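Local coordinates for RNA polymerase sigma factor (Bartonella quintana, PDB 5UXX), which probably directs RNA polymerase to particular promoters as a DNA-binding sigma factor of the extracytoplasmic function (ECF) subfamily, at residues 64-69 / 117-122. Residues are numbered along the deposited sequence; the frame is centred on the assembly and turned at random.
Sequences ILRNEF and QREAII
Extended torsions on both partners let Arg66 and Glu119 meet between helical turns whose backbones stay well apart. Glu119 sets CG opposite its own N (chi1 177°) and runs straight on, carrying the carboxylate to the neighbouring helix; Arg66 is likewise stretched from CG to NE, and the two side chains cross at about a right angle. A single guanidinium nitrogen does the gripping: Arg66 NH1 lies 2.6 Å from Glu119 OE1 in a salt bridge, and it donates a hydrogen bond of 2.9 Å to Glu119 OE2. That bond is fairly straight, 162° at the hydrogen, and reaches OE2 from its syn side, somewhat above the carboxylate plane. The carboxylate lies at the guanidinium edge, the two planes 20° apart, while OE2 also rests against the aliphatic part of the arginine, 3.2 Å from Arg66 CG. Arg66 NE also makes a weak hydrogen bond to Asn67 OD1, one residue on in the same helix. Glu119, a buried residue, has a second partner for OE1 in the hydroxyl of Tyr70, which also lies on helix 57-81, and Cys138 touches both side chains. With the closest CA atoms, those of Arg66 and Glu119, 8.9 Å apart, the case illustrates how long charged side chains can join helical turns whose backbones do not touch: here a salt bridge links helix 57-81 of sigma-70 region 2 to helix 115-125 of region 4, consistent with the two packed helical domains of an ECF sigma factor.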
loop_
_atom_site.group_PDB
_atom_site.type_symbol
_atom_site.label_atom_id
_atom_site.label_comp_id
_atom_site.label_asym_id
_atom_site.label_seq_id
_atom_site.Cartn_x
_atom_site.Cartn_y
_atom_site.Cartn_z
ATOM N N ILE A 64 4.285 5.711 7.462
ATOM C CA ILE A 64 3.217 6.256 8.293
ATOM C C ILE A 64 1.907 5.500 8.079
ATOM O O ILE A 64 1.229 5.137 9.041
ATOM C CB ILE A 64 2.991 7.753 8.006
ATOM C CG1 ILE A 64 4.233 8.561 8.392
ATOM C CG2 ILE A 64 1.769 8.265 8.755
ATOM C CD1 ILE A 64 4.141 10.030 8.040
ATOM N N LEU A 65 1.568 5.251 6.818
ATOM C CA LEU A 65 0.339 4.537 6.484
ATOM C C LEU A 65 0.395 3.093 6.973
ATOM O O LEU A 65 -0.573 2.589 7.542
ATOM C CB LEU A 65 0.082 4.574 4.973
ATOM C CG LEU A 65 -1.297 4.104 4.496
ATOM C CD1 LEU A 65 -1.767 4.931 3.312
ATOM C CD2 LEU A 65 -1.287 2.625 4.131
ATOM N N ARG A 66 1.527 2.434 6.738
ATOM C CA ARG A 66 1.722 1.059 7.185
ATOM C C ARG A 66 1.528 0.911 8.691
ATOM O O ARG A 66 0.829 0.009 9.150
ATOM C CB ARG A 66 3.121 0.567 6.804
ATOM C CG ARG A 66 3.584 -0.611 7.641
ATOM C CD ARG A 66 5.094 -0.670 7.768
ATOM N NE ARG A 66 5.498 -1.461 8.929
ATOM C CZ ARG A 66 5.677 -2.778 8.915
ATOM N NH1 ARG A 66 5.489 -3.464 7.799
ATOM N NH2 ARG A 66 6.044 -3.410 10.021
ATOM N N ASN A 67 2.133 1.816 9.453
ATOM C CA ASN A 67 2.093 1.729 10.906
ATOM C C ASN A 67 0.712 2.062 11.451
ATOM O O ASN A 67 0.269 1.480 12.440
ATOM C CB ASN A 67 3.142 2.655 11.527
ATOM C CG ASN A 67 4.553 2.123 11.365
ATOM O OD1 ASN A 67 4.769 0.912 11.299
ATOM N ND2 ASN A 67 5.524 3.027 11.300
ATOM N N GLU A 68 0.034 2.999 10.798
ATOM C CA GLU A 68 -1.326 3.348 11.179
ATOM C C GLU A 68 -2.271 2.190 10.886
ATOM O O GLU A 68 -3.197 1.927 11.650
ATOM C CB GLU A 68 -1.787 4.613 10.449
ATOM C CG GLU A 68 -3.246 4.979 10.689
ATOM C CD GLU A 68 -3.548 5.307 12.143
ATOM O OE1 GLU A 68 -2.606 5.625 12.898
ATOM O OE2 GLU A 68 -4.734 5.243 12.530
ATOM N N PHE A 69 -2.018 1.487 9.785
ATOM C CA PHE A 69 -2.848 0.356 9.388
ATOM C C PHE A 69 -2.773 -0.787 10.397
ATOM O O PHE A 69 -3.799 -1.320 10.816
ATOM C CB PHE A 69 -2.443 -0.150 8.003
ATOM C CG PHE A 69 -3.015 -1.496 7.660
ATOM C CD1 PHE A 69 -4.358 -1.634 7.349
ATOM C CD2 PHE A 69 -2.211 -2.625 7.651
ATOM C CE1 PHE A 69 -4.890 -2.872 7.034
ATOM C CE2 PHE A 69 -2.735 -3.866 7.337
ATOM C CZ PHE A 69 -4.076 -3.990 7.029
ATOM N N GLN A 117 3.949 -11.253 3.869
ATOM C CA GLN A 117 4.160 -11.565 2.459
ATOM C C GLN A 117 3.432 -10.577 1.559
ATOM O O GLN A 117 3.978 -10.118 0.555
ATOM C CB GLN A 117 3.684 -12.982 2.141
ATOM C CG GLN A 117 4.611 -14.091 2.596
ATOM C CD GLN A 117 3.945 -15.451 2.521
ATOM O OE1 GLN A 117 4.573 -16.479 2.774
ATOM N NE2 GLN A 117 2.663 -15.463 2.173
ATOM N N ARG A 118 2.194 -10.260 1.925
ATOM C CA ARG A 118 1.368 -9.349 1.144
ATOM C C ARG A 118 2.006 -7.969 1.030
ATOM O O ARG A 118 2.091 -7.407 -0.059
ATOM C CB ARG A 118 -0.029 -9.239 1.759
ATOM C CG ARG A 118 -0.935 -8.220 1.081
ATOM C CD ARG A 118 -2.401 -8.453 1.427
ATOM N NE ARG A 118 -2.646 -8.434 2.868
ATOM C CZ ARG A 118 -2.857 -9.519 3.607
ATOM N NH1 ARG A 118 -2.858 -10.719 3.042
ATOM N NH2 ARG A 118 -3.069 -9.404 4.911
ATOM N N GLU A 119 2.461 -7.430 2.155
ATOM C CA GLU A 119 3.085 -6.113 2.165
ATOM C C GLU A 119 4.405 -6.099 1.397
ATOM O O GLU A 119 4.677 -5.171 0.634
ATOM C CB GLU A 119 3.315 -5.638 3.598
ATOM C CG GLU A 119 4.018 -4.298 3.676
ATOM C CD GLU A 119 4.126 -3.780 5.090
ATOM O OE1 GLU A 119 4.030 -4.593 6.035
ATOM O OE2 GLU A 119 4.309 -2.557 5.258
ATOM N N ALA A 120 5.219 -7.128 1.607
ATOM C CA ALA A 120 6.528 -7.217 0.965
ATOM C C ALA A 120 6.418 -7.245 -0.557
ATOM O O ALA A 120 7.147 -6.535 -1.250
ATOM C CB ALA A 120 7.273 -8.446 1.462
ATOM N N ILE A 121 5.507 -8.064 -1.076
ATOM C CA ILE A 121 5.368 -8.222 -2.520
ATOM C C ILE A 121 4.754 -6.971 -3.151
ATOM O O ILE A 121 4.989 -6.681 -4.322
ATOM C CB ILE A 121 4.523 -9.472 -2.879
ATOM C CG1 ILE A 121 4.681 -9.824 -4.361
ATOM C CG2 ILE A 121 3.057 -9.279 -2.511
ATOM C CD1 ILE A 121 6.093 -10.199 -4.748
ATOM N N ILE A 122 3.975 -6.227 -2.371
ATOM C CA ILE A 122 3.413 -4.964 -2.843
ATOM C C ILE A 122 4.489 -3.882 -2.890
ATOM O O ILE A 122 4.614 -3.163 -3.880
ATOM C CB ILE A 122 2.241 -4.495 -1.957
ATOM C CG1 ILE A 122 1.022 -5.395 -2.170
ATOM C CG2 ILE A 122 1.870 -3.056 -2.272
ATOM C CD1 ILE A 122 0.552 -5.454 -3.608
#